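Local atomic coordinates of immunity 23 family protein (Burkholderia dolosa AU0158, PDB entry 5FFP), a protein that probably serves as the CdiI immunity protein of a contact-dependent growth inhibition system, protecting its own cell from the cognate CDI toxin. Residues A[4-9]-A[30-35]; A[46-51]-A[101-106]; A[73-78]-A[122-127]; A[114-119]-A[139-144]. One frame throughout, in Å; residues are numbered along the deposited sequence.

Interaction 1: A[4-9]-A[30-35]; sequences GNPHTF and GYFMGG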
# COMPACT_ATOMS: atom_id res chain seq x y z
N GLY A 4 16.05 12.67 -24.30
CA GLY A 4 17.12 12.54 -23.31
C GLY A 4 18.37 11.90 -23.93
O GLY A 4 18.61 11.96 -25.14
N ASN A 5 19.18 11.30 -23.08
CA ASN A 5 20.54 10.90 -23.44
C ASN A 5 20.79 9.52 -22.90
O ASN A 5 20.90 9.35 -21.68
CB ASN A 5 21.51 11.89 -22.80
CG ASN A 5 22.97 11.52 -23.03
OD1 ASN A 5 23.33 10.41 -23.46
ND2 ASN A 5 23.83 12.46 -22.73
N PRO A 6 20.89 8.52 -23.79
CA PRO A 6 20.96 7.17 -23.30
C PRO A 6 22.09 6.90 -22.32
O PRO A 6 22.00 5.94 -21.58
CB PRO A 6 21.17 6.34 -24.55
CG PRO A 6 20.48 7.14 -25.59
CD PRO A 6 20.71 8.57 -25.24
N HIS A 7 23.16 7.70 -22.32
CA HIS A 7 24.26 7.44 -21.40
C HIS A 7 23.94 7.85 -19.98
O HIS A 7 24.61 7.43 -19.06
CB HIS A 7 25.58 8.12 -21.86
CG HIS A 7 26.23 7.45 -23.03
ND1 HIS A 7 27.19 8.06 -23.81
CD2 HIS A 7 26.03 6.23 -23.59
CE1 HIS A 7 27.57 7.24 -24.78
NE2 HIS A 7 26.89 6.12 -24.67
N THR A 8 22.94 8.71 -19.80
CA THR A 8 22.50 9.11 -18.46
C THR A 8 21.04 8.62 -18.25
O THR A 8 20.81 7.55 -17.66
CB THR A 8 22.58 10.62 -18.33
OG1 THR A 8 22.02 11.19 -19.51
CG2 THR A 8 24.04 11.11 -18.19
N PHE A 9 20.08 9.34 -18.82
CA PHE A 9 18.70 8.88 -18.84
C PHE A 9 17.96 9.30 -20.11
O PHE A 9 18.01 10.46 -20.53
CB PHE A 9 17.93 9.40 -17.61
CG PHE A 9 16.48 9.03 -17.62
CD1 PHE A 9 16.10 7.70 -17.57
CD2 PHE A 9 15.50 10.00 -17.77
CE1 PHE A 9 14.77 7.35 -17.63
CE2 PHE A 9 14.16 9.65 -17.81
CZ PHE A 9 13.80 8.33 -17.74
N GLY A 30 10.85 2.12 -23.54
CA GLY A 30 12.02 1.70 -22.79
C GLY A 30 12.62 2.91 -22.13
O GLY A 30 12.45 4.01 -22.61
N TYR A 31 13.30 2.66 -21.03
CA TYR A 31 14.14 3.62 -20.34
C TYR A 31 15.60 3.16 -20.58
O TYR A 31 15.94 1.98 -20.35
CB TYR A 31 13.89 3.55 -18.83
CG TYR A 31 12.69 4.24 -18.27
CD1 TYR A 31 11.68 4.76 -19.07
CD2 TYR A 31 12.52 4.31 -16.92
CE1 TYR A 31 10.57 5.38 -18.53
CE2 TYR A 31 11.41 4.91 -16.38
CZ TYR A 31 10.43 5.43 -17.20
OH TYR A 31 9.34 6.05 -16.61
N PHE A 32 16.44 4.07 -21.06
CA PHE A 32 17.91 3.91 -21.01
C PHE A 32 18.40 4.55 -19.70
O PHE A 32 18.07 5.69 -19.40
CB PHE A 32 18.62 4.66 -22.12
CG PHE A 32 18.61 3.98 -23.43
CD1 PHE A 32 19.55 3.04 -23.73
CD2 PHE A 32 17.71 4.37 -24.40
CE1 PHE A 32 19.54 2.41 -24.97
CE2 PHE A 32 17.67 3.76 -25.63
CZ PHE A 32 18.60 2.78 -25.93
N MSE A 33 19.20 3.80 -18.97
CA MSE A 33 19.70 4.27 -17.69
C MSE A 33 21.16 3.87 -17.65
O MSE A 33 21.50 2.67 -17.71
CB MSE A 33 18.87 3.62 -16.58
CG MSE A 33 17.37 3.76 -16.82
SE MSE A 33 16.44 2.88 -15.31
CE MSE A 33 16.59 1.01 -15.96
N GLY A 34 22.03 4.88 -17.62
CA GLY A 34 23.50 4.70 -17.68
C GLY A 34 23.95 3.77 -18.78
O GLY A 34 24.83 2.93 -18.57
N GLY A 35 23.29 3.87 -19.93
CA GLY A 35 23.58 3.01 -21.08
C GLY A 35 22.84 1.69 -21.16
O GLY A 35 22.84 1.04 -22.22
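Phe9 anchors the tight end of this contact, while Pro6, His7 and the glycines Gly34 and Gly35 form a solvent-facing end, sparsely packed by side chains but held by main-chain hydrogen bonds. With CG anti to the backbone N (chi1 176°), Phe9 brings its ring edge up to one face of Tyr31: CE1 of Phe9 lies 3.8 Å from Tyr31 CG, and the planes stand at 88°, a T-shaped pair. CG of the selenomethionine Met33 meets the Phe9 ring near its plane, and Phe144 stacks on that ring from outside the two segments, so a flat apolar residue suits this buried place. Tyr31 keeps its hydroxyl satisfied further along, at Val100 O. Toward solvent the packing thins to Pro6 CB over a face of Phe32, a CH-pi contact 3.9 Å from the ring centroid. Beyond it the backbone does the holding. Gly34 N gives Thr8 O an almost straight bond of 2.9 Å (170°), and Gly35 N reaches Pro6 O; both glycines take positive phi, easily reached without a CB. Segment 4-9 itself folds on Asn5, whose OD1 accepts from His7 N in an Asx turn, and Thr8 and Phe9 face Asn5 together as a classic beta bulge within the antiparallel sheet.

Interaction 2: A[46-51]-A[101-106]; sequences GVDLSM and SAESLS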
# COMPACT_ATOMS: atom_id res chain seq x y z
N GLY A 46 -0.49 6.29 -24.74
CA GLY A 46 -1.36 7.30 -24.09
C GLY A 46 -1.51 7.11 -22.57
O GLY A 46 -1.47 8.06 -21.79
N VAL A 47 -1.67 5.85 -22.18
CA VAL A 47 -1.86 5.49 -20.79
C VAL A 47 -0.55 5.59 -20.04
O VAL A 47 -0.50 6.12 -18.97
CB VAL A 47 -2.43 4.04 -20.64
CG1 VAL A 47 -2.58 3.67 -19.18
CG2 VAL A 47 -3.77 3.91 -21.35
N ASP A 48 0.52 5.01 -20.58
CA ASP A 48 1.84 5.22 -19.99
C ASP A 48 2.20 6.73 -19.84
O ASP A 48 2.71 7.15 -18.79
CB ASP A 48 2.90 4.54 -20.83
CG ASP A 48 3.17 3.11 -20.41
OD1 ASP A 48 2.80 2.69 -19.27
OD2 ASP A 48 3.86 2.40 -21.19
N LEU A 49 1.95 7.53 -20.87
CA LEU A 49 2.40 8.94 -20.82
C LEU A 49 1.58 9.72 -19.81
O LEU A 49 2.14 10.45 -19.01
CB LEU A 49 2.39 9.61 -22.20
CG LEU A 49 3.69 9.55 -23.07
CD1 LEU A 49 4.50 8.27 -22.95
CD2 LEU A 49 3.35 9.80 -24.53
N SER A 50 0.26 9.54 -19.81
CA SER A 50 -0.54 10.25 -18.84
C SER A 50 -0.21 9.86 -17.38
O SER A 50 -0.29 10.70 -16.47
CB SER A 50 -2.01 10.06 -19.11
OG SER A 50 -2.37 8.76 -18.74
N MSE A 51 0.21 8.62 -17.17
CA MSE A 51 0.62 8.18 -15.84
C MSE A 51 2.02 8.67 -15.43
O MSE A 51 2.29 8.89 -14.25
CB MSE A 51 0.46 6.67 -15.88
CG MSE A 51 1.33 5.93 -14.85
SE MSE A 51 3.20 5.60 -15.50
CE MSE A 51 3.93 5.28 -13.69
N SER A 101 8.85 4.02 -12.66
CA SER A 101 8.58 3.17 -13.82
C SER A 101 7.26 3.55 -14.48
O SER A 101 6.26 3.73 -13.80
CB SER A 101 8.45 1.69 -13.44
OG SER A 101 9.45 1.27 -12.55
N ALA A 102 7.27 3.67 -15.80
CA ALA A 102 6.06 3.58 -16.58
C ALA A 102 5.35 2.30 -16.19
O ALA A 102 6.00 1.37 -15.69
CB ALA A 102 6.41 3.57 -18.05
N GLU A 103 4.03 2.24 -16.41
CA GLU A 103 3.19 1.08 -16.05
C GLU A 103 3.56 -0.16 -16.85
O GLU A 103 3.55 -1.26 -16.31
CB GLU A 103 1.68 1.34 -16.28
CG GLU A 103 0.97 2.19 -15.23
CD GLU A 103 -0.55 2.34 -15.44
OE1 GLU A 103 -1.13 3.40 -15.07
OE2 GLU A 103 -1.19 1.39 -15.98
N SER A 104 3.88 0.00 -18.13
CA SER A 104 4.26 -1.16 -18.92
C SER A 104 5.50 -1.79 -18.29
O SER A 104 5.60 -3.00 -18.23
CB SER A 104 4.46 -0.80 -20.40
OG SER A 104 5.24 0.38 -20.56
N LEU A 105 6.42 -0.95 -17.79
CA LEU A 105 7.67 -1.46 -17.21
C LEU A 105 7.44 -2.12 -15.85
O LEU A 105 7.86 -3.24 -15.65
CB LEU A 105 8.73 -0.36 -17.10
CG LEU A 105 9.21 0.23 -18.43
CD1 LEU A 105 10.06 1.47 -18.15
CD2 LEU A 105 10.00 -0.79 -19.24
N SER A 106 6.75 -1.44 -14.94
CA SER A 106 6.27 -2.07 -13.68
C SER A 106 5.56 -3.39 -13.87
O SER A 106 5.74 -4.33 -13.09
CB SER A 106 5.22 -1.18 -13.02
OG SER A 106 5.73 0.06 -12.62
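Segment 46-51 is helical throughout, whereas 101-106 enters as an extended loop and becomes helix only at Glu103, with Ala102 in the N-cap position. The closest backbone approach brings Asp48 CA within 5.7 Å of Ala102 CA, so the side of one helix meets the amino-terminal turn of the other. The small alanine lets the backbones come this near and places its CB beside the Asp48 carboxylate.

Asp48 carries the contact as a two-pronged acceptor. Its OD1 takes the backbone N-H of Ser104 at 3.1 Å (153°), and its OD2 takes the hydroxyl OG of Ser104 at 2.5 Å, each oxygen using its syn lone pair. Ser104 can give both bonds because its OG stands in the crowded position between backbone N and carbonyl carbon (chi1 47°), turned toward the same carboxylate as its N-H. Ser43 OG also bonds to OD2, so this buried group is gripped by at least three bonds that fix its rotation. The nearby helix start would be expected to favour the charged form, while the carboxylate of Glu103, with OE2 5.3 Å from Asp48 OD1, would work mildly against it.

Next to this polar clamp the selenomethionine Met51 swings CG anti to its backbone N, then bends at chi2 and crosses Glu103 obliquely. Its SE rests 3.7 Å from Ala102 CA, and its CG lies 3.5 Å from Glu103 OE1. Helix 45-52 is thus joined to helix 103-108 by a side-chain carboxylate that accepts a main-chain N-H in the first helical turn, together with the hydroxyl of the same serine.

Interaction 3: A[73-78]-A[122-127]; sequences EDAYRE and KLIYGF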
# COMPACT_ATOMS: atom_id res chain seq x y z
N GLU A 73 22.03 -2.31 -4.15
CA GLU A 73 21.42 -3.56 -3.64
C GLU A 73 20.52 -3.35 -2.41
O GLU A 73 19.39 -3.83 -2.37
CB GLU A 73 22.55 -4.55 -3.31
CG GLU A 73 22.16 -5.86 -2.62
CD GLU A 73 23.33 -6.84 -2.55
OE1 GLU A 73 24.10 -6.98 -3.53
OE2 GLU A 73 23.49 -7.49 -1.48
N ASP A 74 21.02 -2.60 -1.44
CA ASP A 74 20.27 -2.36 -0.21
C ASP A 74 19.14 -1.36 -0.44
O ASP A 74 18.04 -1.55 0.04
CB ASP A 74 21.19 -1.90 0.92
CG ASP A 74 22.21 -2.96 1.31
OD1 ASP A 74 22.67 -3.72 0.44
OD2 ASP A 74 22.57 -3.03 2.50
N ALA A 75 19.42 -0.29 -1.19
CA ALA A 75 18.41 0.73 -1.48
C ALA A 75 17.19 0.14 -2.22
O ALA A 75 16.04 0.39 -1.84
CB ALA A 75 19.02 1.87 -2.28
N TYR A 76 17.45 -0.65 -3.25
CA TYR A 76 16.37 -1.30 -4.01
C TYR A 76 15.50 -2.21 -3.14
O TYR A 76 14.30 -2.29 -3.34
CB TYR A 76 16.96 -2.10 -5.16
CG TYR A 76 15.93 -2.79 -6.04
CD1 TYR A 76 15.17 -2.07 -6.94
CD2 TYR A 76 15.75 -4.16 -5.97
CE1 TYR A 76 14.24 -2.69 -7.75
CE2 TYR A 76 14.82 -4.80 -6.77
CZ TYR A 76 14.06 -4.06 -7.66
OH TYR A 76 13.14 -4.69 -8.47
N ARG A 77 16.12 -2.90 -2.19
CA ARG A 77 15.39 -3.76 -1.25
C ARG A 77 14.54 -2.93 -0.31
O ARG A 77 13.40 -3.27 -0.04
CB ARG A 77 16.36 -4.60 -0.42
CG ARG A 77 15.67 -5.62 0.46
CD ARG A 77 16.62 -6.74 0.89
NE ARG A 77 17.78 -6.22 1.62
CZ ARG A 77 19.04 -6.15 1.17
NH1 ARG A 77 19.35 -6.58 -0.06
NH2 ARG A 77 19.99 -5.65 1.95
N GLU A 78 15.11 -1.84 0.19
CA GLU A 78 14.38 -0.93 1.07
C GLU A 78 13.21 -0.24 0.33
O GLU A 78 12.17 0.03 0.90
CB GLU A 78 15.35 0.09 1.68
CG GLU A 78 14.73 1.23 2.49
CD GLU A 78 13.73 0.76 3.54
OE1 GLU A 78 13.94 -0.31 4.15
OE2 GLU A 78 12.71 1.48 3.75
N LYS A 122 19.57 9.89 -8.31
CA LYS A 122 19.86 8.52 -8.70
C LYS A 122 18.60 7.81 -9.18
O LYS A 122 17.57 7.85 -8.51
CB LYS A 122 20.40 7.74 -7.51
CG LYS A 122 21.86 7.96 -7.27
CD LYS A 122 22.33 7.17 -6.08
CE LYS A 122 23.82 7.37 -5.90
NZ LYS A 122 24.36 6.68 -4.70
N LEU A 123 18.68 7.19 -10.34
CA LEU A 123 17.73 6.16 -10.70
C LEU A 123 18.27 4.87 -10.15
O LEU A 123 19.43 4.52 -10.38
CB LEU A 123 17.59 6.01 -12.20
CG LEU A 123 16.75 7.06 -12.91
CD1 LEU A 123 16.79 6.77 -14.39
CD2 LEU A 123 15.32 7.02 -12.38
N ILE A 124 17.43 4.16 -9.41
CA ILE A 124 17.80 2.90 -8.81
C ILE A 124 16.79 1.89 -9.34
O ILE A 124 15.60 2.04 -9.12
CB ILE A 124 17.75 2.99 -7.26
CG1 ILE A 124 18.61 4.17 -6.80
CG2 ILE A 124 18.16 1.66 -6.61
CD1 ILE A 124 18.87 4.24 -5.30
N TYR A 125 17.28 0.87 -10.01
CA TYR A 125 16.44 -0.05 -10.76
C TYR A 125 16.88 -1.47 -10.51
O TYR A 125 18.03 -1.75 -10.15
CB TYR A 125 16.58 0.25 -12.24
CG TYR A 125 18.01 0.10 -12.76
CD1 TYR A 125 18.49 -1.15 -13.18
CD2 TYR A 125 18.88 1.19 -12.81
CE1 TYR A 125 19.78 -1.30 -13.63
CE2 TYR A 125 20.18 1.04 -13.28
CZ TYR A 125 20.62 -0.21 -13.66
OH TYR A 125 21.90 -0.41 -14.12
N GLY A 126 15.94 -2.38 -10.70
CA GLY A 126 16.20 -3.81 -10.69
C GLY A 126 14.97 -4.53 -11.21
O GLY A 126 13.98 -3.90 -11.56
N PHE A 127 15.04 -5.85 -11.27
CA PHE A 127 13.93 -6.66 -11.75
C PHE A 127 13.36 -7.47 -10.58
O PHE A 127 14.07 -8.26 -9.97
CB PHE A 127 14.41 -7.59 -12.86
CG PHE A 127 13.34 -8.50 -13.42
CD1 PHE A 127 12.30 -7.98 -14.17
CD2 PHE A 127 13.37 -9.87 -13.19
CE1 PHE A 127 11.31 -8.81 -14.68
CE2 PHE A 127 12.39 -10.71 -13.69
CZ PHE A 127 11.36 -10.18 -14.44
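Among the side chains that carry this contact, Tyr76 OH is the best-held polar atom, and a single hydrogen bond is found for it, to Lys128 O just past the end of strand 120-127. Backbone crowds around the same oxygen, with Gly126 C 3.3 Å from Tyr76 OH. A tyrosine suits the place because its ring can be buried while its hydroxyl still finds a carbonyl at the strand end.

The first torsion sets CG anti to the backbone N (chi1 -178°), so the ring leaves the helix and lies against the strand. Gly126 CA sits over one ring face, 4.0 Å from the centroid of Tyr76, a CH-pi contact; Tyr76 CE1 comes to 3.4 Å from Gly126 N. Glycine allows this closeness, since it has no CB on the side turned to the ring. Tyr111 and Phe113 of the neighbouring strand 110-117 also touch Tyr76.

Two residues back along the strand, Ile124 points at the helix and forks. Its CD1 meets Ala75 CB at 3.8 Å, and its CG2 approaches Tyr76 CB at 4.2 Å. The small methyl of Ala75 leaves room for the branched isoleucine, and Leu67 and Ile70 pack on that methyl too. The axes of helix 73-78 and strand 122-127 approach to 8.4 Å and cross at -77°, so the helix lies steeply across the strand, an alpha+beta packing in which helix 72-83 covers one face of the antiparallel sheet.

Interaction 4: A[114-119]-A[139-144]; sequences LVEYDE and LVRGEF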
# COMPACT_ATOMS: atom_id res chain seq x y z
N LEU A 114 13.42 6.96 -8.21
CA LEU A 114 14.17 8.19 -8.21
C LEU A 114 14.48 8.61 -6.76
O LEU A 114 13.57 8.73 -5.93
CB LEU A 114 13.35 9.28 -8.88
CG LEU A 114 14.09 10.57 -9.28
CD1 LEU A 114 15.20 10.28 -10.27
CD2 LEU A 114 13.12 11.58 -9.87
N VAL A 115 15.76 8.84 -6.46
CA VAL A 115 16.18 9.43 -5.18
C VAL A 115 17.04 10.66 -5.47
O VAL A 115 18.01 10.60 -6.22
CB VAL A 115 17.04 8.43 -4.36
CG1 VAL A 115 17.59 9.09 -3.11
CG2 VAL A 115 16.25 7.18 -4.00
N GLU A 116 16.69 11.79 -4.85
CA GLU A 116 17.42 13.03 -5.05
C GLU A 116 18.31 13.31 -3.83
O GLU A 116 18.00 12.87 -2.73
CB GLU A 116 16.46 14.19 -5.29
CG GLU A 116 15.61 14.07 -6.55
CD GLU A 116 14.62 15.23 -6.68
OE1 GLU A 116 14.47 15.99 -5.70
OE2 GLU A 116 14.01 15.42 -7.74
N TYR A 117 19.42 14.02 -4.06
CA TYR A 117 20.24 14.52 -2.98
C TYR A 117 20.83 15.86 -3.38
O TYR A 117 21.59 15.95 -4.35
CB TYR A 117 21.37 13.56 -2.60
CG TYR A 117 22.24 14.10 -1.46
CD1 TYR A 117 21.82 13.99 -0.14
CD2 TYR A 117 23.45 14.74 -1.71
CE1 TYR A 117 22.59 14.49 0.90
CE2 TYR A 117 24.24 15.25 -0.68
CZ TYR A 117 23.80 15.11 0.63
OH TYR A 117 24.54 15.58 1.67
N ASP A 118 20.48 16.90 -2.64
CA ASP A 118 21.00 18.21 -2.89
C ASP A 118 20.75 18.56 -4.37
O ASP A 118 19.61 18.85 -4.74
CB ASP A 118 22.47 18.26 -2.45
CG ASP A 118 22.97 19.68 -2.24
OD1 ASP A 118 24.11 19.98 -2.66
OD2 ASP A 118 22.21 20.48 -1.66
N GLU A 119 21.80 18.49 -5.20
CA GLU A 119 21.75 18.86 -6.63
C GLU A 119 21.94 17.67 -7.60
O GLU A 119 22.04 17.85 -8.81
CB GLU A 119 22.77 19.97 -6.92
CG GLU A 119 22.34 21.35 -6.39
CD GLU A 119 20.94 21.80 -6.84
OE1 GLU A 119 20.54 22.90 -6.41
OE2 GLU A 119 20.24 21.09 -7.62
N LEU A 139 22.30 11.00 -11.94
CA LEU A 139 21.83 12.05 -12.81
C LEU A 139 22.02 13.37 -12.14
O LEU A 139 22.35 13.46 -10.96
CB LEU A 139 20.33 11.87 -13.08
CG LEU A 139 19.89 10.82 -14.10
CD1 LEU A 139 20.47 9.43 -13.92
CD2 LEU A 139 18.38 10.75 -14.09
N VAL A 140 21.77 14.42 -12.88
CA VAL A 140 21.63 15.73 -12.31
C VAL A 140 20.19 15.82 -11.80
O VAL A 140 19.30 15.15 -12.33
CB VAL A 140 22.00 16.79 -13.38
CG1 VAL A 140 21.72 18.21 -12.91
CG2 VAL A 140 23.48 16.63 -13.76
N ARG A 141 19.96 16.62 -10.77
CA ARG A 141 18.62 16.80 -10.24
C ARG A 141 17.76 17.58 -11.22
O ARG A 141 18.21 18.55 -11.80
CB ARG A 141 18.66 17.55 -8.91
CG ARG A 141 17.28 17.68 -8.25
CD ARG A 141 17.35 18.16 -6.81
NE ARG A 141 17.61 19.60 -6.75
CZ ARG A 141 16.72 20.58 -7.02
NH1 ARG A 141 17.11 21.85 -6.94
NH2 ARG A 141 15.46 20.29 -7.36
N GLY A 142 16.53 17.12 -11.41
CA GLY A 142 15.63 17.66 -12.42
C GLY A 142 15.74 16.97 -13.79
O GLY A 142 14.88 17.19 -14.65
N GLU A 143 16.78 16.16 -14.00
CA GLU A 143 17.07 15.61 -15.34
C GLU A 143 15.94 14.66 -15.75
O GLU A 143 15.35 14.82 -16.81
CB GLU A 143 18.44 14.90 -15.35
CG GLU A 143 18.96 14.50 -16.74
CD GLU A 143 20.33 13.80 -16.70
OE1 GLU A 143 21.14 14.06 -15.78
OE2 GLU A 143 20.64 13.01 -17.62
N PHE A 144 15.60 13.72 -14.87
CA PHE A 144 14.48 12.81 -15.10
C PHE A 144 13.18 13.55 -15.45
O PHE A 144 12.56 13.32 -16.47
CB PHE A 144 14.25 11.90 -13.89
CG PHE A 144 13.06 11.00 -14.05
CD1 PHE A 144 11.80 11.45 -13.69
CD2 PHE A 144 13.19 9.74 -14.59
CE1 PHE A 144 10.70 10.65 -13.85
CE2 PHE A 144 12.08 8.93 -14.74
CZ PHE A 144 10.84 9.38 -14.38
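Three consecutive antiparallel strands, 110-117, 120-127 and 135-140, form a beta meander, and this contact joins the end of its first strand to the turn that leaves its third. The turn is type II, from Val140 to Glu143, and leads directly into helix 143-154. Gly142 fits its third position because the positive phi there is readily taken without a CB.

Arg141 projects from this turn with CG anti to its backbone N (chi1 -176°) and meets two glutamates differently. It crosses Glu116 at about a right angle, so that the aliphatic CG and CD of the arginine pass by the carboxylate; Glu116 OE1 lies 3.8 Å from Arg141 CD. After a bend at chi3 the guanidinium turns to Glu119, whose own chain is folded back at chi2 to meet it. These side chains cross obliquely, with carboxylate and guanidinium planes 31° apart. Glu119 OE2 makes a salt bridge to Arg141 NE at 3.1 Å; as hydrogen bonds, this pair and the one to NH1 are both weak. The main chain adds a firmer tie, Arg141 N to Glu119 O at 3.1 Å. Long and flexible, arginine can span this solvent-exposed end of the sheet while its hydrocarbon portion packs.

Away from the charges, Leu114 and Phe144 also cross obliquely, Leu114 CD2 touching Phe144 CD1 at 4.0 Å; both are buried, as their apolar character suits, and both reach Leu123 of the middle strand. The turn itself is braced by Glu143: its OE2 bonds to Thr8 OG1, and its OE1, through the anti lone pair, accepts the Val140 N-H at 3.0 Å.

Overall arrangement
Interaction 1 closes along the chain before the others open; interaction 2 alternates with interaction 3 and precedes interaction 4, while 3 and 4 alternate. Interaction 1 belongs to the four-stranded sheet, interactions 3 and 4 to the three-stranded one. Their centres lie about 14 to 20 Å apart. Leu123 links three of them, touching Phe9 and Met33 of interaction 1 and Leu114 and Phe144 of interaction 4. Tyr31 joins interaction 1 to interaction 2 by packing on Leu105. Interaction 2 does not touch interactions 3 and 4 and lies on the opposite side of the chain's centre from both. The two sheets thus share one apolar core, making a single compact unit.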